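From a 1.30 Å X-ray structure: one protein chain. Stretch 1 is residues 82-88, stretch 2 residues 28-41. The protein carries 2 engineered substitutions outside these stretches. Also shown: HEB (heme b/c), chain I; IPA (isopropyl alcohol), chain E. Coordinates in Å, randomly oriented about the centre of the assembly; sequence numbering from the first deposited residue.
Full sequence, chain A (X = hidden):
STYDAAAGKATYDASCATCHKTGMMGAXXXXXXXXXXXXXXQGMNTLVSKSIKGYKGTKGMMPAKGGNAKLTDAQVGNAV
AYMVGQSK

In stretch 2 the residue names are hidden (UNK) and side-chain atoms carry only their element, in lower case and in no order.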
# COMPACT_ATOMS: atom_id res chain seq x y z
N TYR A 82 5.93 1.94 4.34
CA TYR A 82 5.64 3.30 4.74
C TYR A 82 4.19 3.47 5.18
O TYR A 82 3.89 4.02 6.24
CB TYR A 82 5.98 4.26 3.60
CG TYR A 82 5.63 5.68 3.94
CD1 TYR A 82 6.39 6.40 4.85
CD2 TYR A 82 4.49 6.27 3.42
CE1 TYR A 82 6.04 7.69 5.20
CE2 TYR A 82 4.11 7.58 3.82
CZ TYR A 82 4.92 8.26 4.67
OH TYR A 82 4.57 9.57 5.02
N MET A 83 3.27 2.99 4.35
CA MET A 83 1.83 3.11 4.64
C MET A 83 1.48 2.44 5.98
O MET A 83 0.75 3.02 6.81
CB MET A 83 1.04 2.46 3.54
CG MET A 83 1.18 3.21 2.21
SD MET A 83 0.59 2.31 0.75
CE MET A 83 -1.17 2.32 1.08
N VAL A 84 1.96 1.22 6.19
CA VAL A 84 1.67 0.51 7.42
C VAL A 84 2.26 1.24 8.62
O VAL A 84 1.57 1.41 9.65
CB VAL A 84 2.22 -0.92 7.33
CG1 VAL A 84 2.31 -1.59 8.72
CG2 VAL A 84 1.41 -1.76 6.37
N GLY A 85 3.51 1.70 8.51
CA GLY A 85 4.13 2.41 9.59
C GLY A 85 3.42 3.69 10.00
O GLY A 85 3.58 4.16 11.13
N GLN A 86 2.67 4.29 9.10
CA GLN A 86 1.94 5.50 9.37
C GLN A 86 0.48 5.25 9.79
O GLN A 86 -0.22 6.19 10.10
CB GLN A 86 1.91 6.38 8.14
CG GLN A 86 3.29 7.00 7.80
CD GLN A 86 3.79 7.93 8.88
OE1 GLN A 86 3.07 8.84 9.33
NE2 GLN A 86 5.00 7.70 9.34
N SER A 87 0.07 3.97 9.87
CA SER A 87 -1.37 3.66 10.01
C SER A 87 -1.70 2.88 11.28
O SER A 87 -2.74 2.20 11.36
CB SER A 87 -1.88 2.93 8.77
OG SER A 87 -1.74 3.77 7.63
N LYS A 88 -0.83 3.01 12.31
CA LYS A 88 -1.03 2.35 13.60
C LYS A 88 -1.41 3.39 14.66
O LYS A 88 -1.21 4.58 14.54
CB LYS A 88 0.24 1.58 14.02
CG LYS A 88 0.55 0.36 13.12
CD LYS A 88 1.93 -0.21 13.40
CE LYS A 88 2.21 -1.43 12.54
NZ LYS A 88 3.60 -1.93 12.77
OXT LYS A 88 -1.87 3.00 15.74
N UNK A 28 -8.02 2.18 1.57
CA UNK A 28 -7.83 2.45 2.96
C UNK A 28 -6.88 3.62 3.15
O UNK A 28 -5.75 3.62 2.67
c UNK A 28 -6.71 0.39 2.32
c UNK A 28 -7.64 0.80 1.21
c UNK A 28 -7.27 1.11 3.51
N UNK A 29 -7.36 4.64 3.84
CA UNK A 29 -6.65 5.90 3.97
C UNK A 29 -5.44 5.72 4.88
O UNK A 29 -5.54 5.16 5.98
c UNK A 29 -6.98 8.34 4.67
n UNK A 29 -8.57 11.56 6.00
c UNK A 29 -7.59 6.97 4.52
c UNK A 29 -7.45 10.66 5.51
c UNK A 29 -8.02 9.32 5.14
N UNK A 30 -4.28 6.21 4.47
CA UNK A 30 -3.10 6.16 5.34
C UNK A 30 -3.37 6.99 6.60
O UNK A 30 -3.86 8.11 6.53
c UNK A 30 -1.84 6.60 4.60
c UNK A 30 -1.49 5.55 3.55
c UNK A 30 -0.67 6.76 5.54
N UNK A 31 -3.11 6.35 7.75
CA UNK A 31 -3.41 6.94 9.04
C UNK A 31 -4.74 6.57 9.64
O UNK A 31 -4.99 6.90 10.78
N UNK A 32 -5.59 5.89 8.87
CA UNK A 32 -6.91 5.44 9.35
C UNK A 32 -6.75 4.12 10.07
O UNK A 32 -6.62 3.06 9.46
o UNK A 32 -10.19 5.11 7.70
c UNK A 32 -9.29 4.88 8.54
o UNK A 32 -9.48 4.27 9.62
c UNK A 32 -7.90 5.36 8.16
N UNK A 33 -6.68 4.18 11.40
CA UNK A 33 -6.30 3.04 12.21
C UNK A 33 -7.29 1.87 12.09
O UNK A 33 -6.87 0.70 12.01
c UNK A 33 -5.01 4.46 13.94
n UNK A 33 -5.33 5.14 17.65
c UNK A 33 -5.24 5.25 15.31
c UNK A 33 -6.15 3.45 13.67
c UNK A 33 -5.56 4.36 16.41
N UNK A 34 -8.58 2.16 12.09
CA UNK A 34 -9.58 1.09 12.03
C UNK A 34 -9.54 0.42 10.68
O UNK A 34 -9.72 -0.79 10.58
c UNK A 34 -10.99 1.61 12.35
N UNK A 35 -9.31 1.20 9.64
CA UNK A 35 -9.29 0.62 8.28
C UNK A 35 -8.08 -0.32 8.18
O UNK A 35 -8.15 -1.38 7.52
c UNK A 35 -9.19 1.68 7.23
N UNK A 36 -6.95 0.07 8.77
CA UNK A 36 -5.72 -0.67 8.60
C UNK A 36 -5.55 -1.84 9.57
O UNK A 36 -4.77 -2.74 9.25
c UNK A 36 -2.60 -1.08 4.58
c UNK A 36 -3.75 0.37 6.10
c UNK A 36 -3.87 1.32 5.07
c UNK A 36 -4.37 0.93 7.28
c UNK A 36 -3.39 1.08 3.79
c UNK A 36 -3.07 -0.83 5.87
c UNK A 36 -2.75 -0.13 3.56
c UNK A 36 -4.85 2.16 6.92
n UNK A 36 -4.57 2.41 5.58
c UNK A 36 -4.50 0.26 8.60
N UNK A 37 -6.20 -1.86 10.72
CA UNK A 37 -5.85 -2.87 11.71
C UNK A 37 -5.96 -4.33 11.19
O UNK A 37 -5.03 -5.10 11.40
c UNK A 37 -6.68 -2.65 13.01
N UNK A 38 -7.09 -4.72 10.58
CA UNK A 38 -7.15 -6.12 10.16
C UNK A 38 -6.25 -6.36 8.94
O UNK A 38 -5.82 -7.50 8.71
c UNK A 38 -8.36 -4.01 10.37
c UNK A 38 -8.61 -6.31 9.75
c UNK A 38 -9.14 -4.97 9.54
N UNK A 39 -5.90 -5.30 8.17
CA UNK A 39 -5.03 -5.46 7.02
C UNK A 39 -3.62 -5.72 7.49
O UNK A 39 -2.93 -6.62 6.99
c UNK A 39 -6.52 -3.92 5.62
n UNK A 39 -7.91 -2.32 4.36
n UNK A 39 -7.82 -3.56 2.42
c UNK A 39 -5.11 -4.19 6.16
c UNK A 39 -6.53 -2.65 4.81
n UNK A 39 -9.70 -2.37 2.93
c UNK A 39 -8.48 -2.77 3.24
N UNK A 40 -3.15 -4.95 8.47
CA UNK A 40 -1.84 -5.13 9.06
C UNK A 40 -1.68 -6.56 9.60
O UNK A 40 -0.60 -7.15 9.51
c UNK A 40 -0.36 -4.33 10.96
c UNK A 40 -1.59 -4.03 10.11
c UNK A 40 -1.37 -1.45 10.27
c UNK A 40 -1.44 -2.67 9.39
N UNK A 41 -2.74 -7.10 10.18
CA UNK A 41 -2.69 -8.45 10.74
C UNK A 41 -2.47 -9.52 9.66
O UNK A 41 -2.04 -10.64 10.01
c UNK A 41 -3.95 -8.76 11.56
FE HEB I . -3.75 0.49 -2.91
CHA HEB I . -5.59 -1.57 -0.93
CHB HEB I . -0.90 -0.47 -1.26
CHC HEB I . -1.88 2.41 -4.99
CHD HEB I . -6.59 1.67 -4.37
NA HEB I . -3.33 -0.79 -1.41
C1A HEB I . -4.25 -1.54 -0.68
C2A HEB I . -3.53 -2.25 0.35
C3A HEB I . -2.25 -1.91 0.26
C4A HEB I . -2.10 -1.00 -0.83
CMA HEB I . -1.10 -2.40 1.13
CAA HEB I . -4.21 -3.16 1.37
CBA HEB I . -4.01 -4.64 1.01
CGA HEB I . -4.72 -5.61 1.92
O1A HEB I . -5.53 -5.20 2.81
O2A HEB I . -4.51 -6.83 1.70
NB HEB I . -1.79 0.91 -3.09
C1B HEB I . -0.75 0.38 -2.33
C2B HEB I . 0.51 0.82 -2.85
C3B HEB I . 0.24 1.64 -3.88
C4B HEB I . -1.19 1.70 -4.06
CMB HEB I . 1.82 0.45 -2.21
CAB HEB I . 1.19 2.41 -4.78
CBB HEB I . 2.28 1.53 -5.40
NC HEB I . -4.18 1.80 -4.36
C1C HEB I . -3.25 2.48 -5.13
C2C HEB I . -3.93 3.29 -6.11
C3C HEB I . -5.24 3.13 -5.89
C4C HEB I . -5.41 2.17 -4.85
CMC HEB I . -3.20 4.24 -7.06
CAC HEB I . -6.41 3.82 -6.59
CBC HEB I . -6.49 3.66 -8.11
ND HEB I . -5.71 0.11 -2.70
C1D HEB I . -6.74 0.70 -3.42
C2D HEB I . -8.00 0.22 -2.97
C3D HEB I . -7.71 -0.75 -1.94
C4D HEB I . -6.28 -0.78 -1.81
CMD HEB I . -9.38 0.59 -3.47
CAD HEB I . -8.70 -1.56 -1.12
CBD HEB I . -9.16 -2.87 -1.81
CGD HEB I . -10.10 -3.61 -0.94
O1D HEB I . -9.68 -4.03 0.15
O2D HEB I . -11.25 -3.76 -1.27
C1 IPA E . -0.85 11.61 8.12
C2 IPA E . -0.50 10.15 8.38
C3 IPA E . -0.46 9.85 9.88
O2 IPA E . 0.77 9.86 7.76
O HOH W 1 -4.15 0.09 12.40

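Position 28 has three side-chain carbons closing a ring onto its own backbone N, which defines Pro28; no atom of it touches stretch 1. Position 29 carries four carbons in a row ending in nitrogen, all chi angles near 180°, and its CA-to-CB bond points away: Lys29. At position 30 one carbon carries two more; one branch lies 3.8 Å from Met83 CG and the other 3.7 Å from Gln86 CB. A beta-branched fork of carbon alone is Val30, and these branches are CG2 and CG1.

Position 31 has no side-chain atoms, hence Gly31. Its phi/psi of 94/-9 would jam a CB against the preceding carbonyl O. Its N donates to Ser87 OG (2.9 Å, 174°), and its CA lies 3.4 Å from Gln86 O in a CA-H...O contact. Position 32 has two carbons, the second bearing two oxygens: Asp32. It closes a type II turn begun at Lys29 and caps the helix, its OD1 accepting from the backbone N of position 35 at 3.1 Å.

Position 33 shows four carbons in a row and a terminal nitrogen, its second side-chain carbon 3.8 Å from Lys88 C: Lys33. Its NZ stands 4.5 Å from Lys88 OXT, beyond a salt bridge. Positions 34 and 35, one carbon each and remote from stretch 1, are Ala34 and Ala35.

Position 36 holds one carbon, then fused five- and six-membered rings of eight carbons and one nitrogen: Trp36. Ser87 CB sits over one face, 3.8 Å from the five-membered-ring centroid and 28° off its normal; Met83 CE approaches CZ2 obliquely at 3.7 Å.

Position 37, a single carbon, is Ala37. Position 38 closes three carbons onto N, giving Pro38, at the helix kink. Position 39 runs three carbons, a nitrogen, then a carbon with two nitrogens: Arg39, whose NH1 donates to heme O1A at 2.8 Å. Position 40 has four carbons, forked at the first with one arm two carbons long: Ile40. Its CG1 is 4.0 Å from Val84 CG1 and its CD1 3.9 Å from Lys88 CG. Position 41, one carbon, is Ala41.

The contact buries 545 Å² and turns on Ser87. Its OG donates to Met83 O (2.7 Å) while accepting from Gly31 N, so one hydroxyl ties the end of stretch 1 to the turn. Water 1 adds a bridge, donating to Lys33 O (2.8 Å) and Ser87 O (2.7 Å). Around these polar links, Met83 and Val84 pack against Val30, Trp36 and Ile40.

Stretch 2 (28-41) PKVGDKAAWAPRIA
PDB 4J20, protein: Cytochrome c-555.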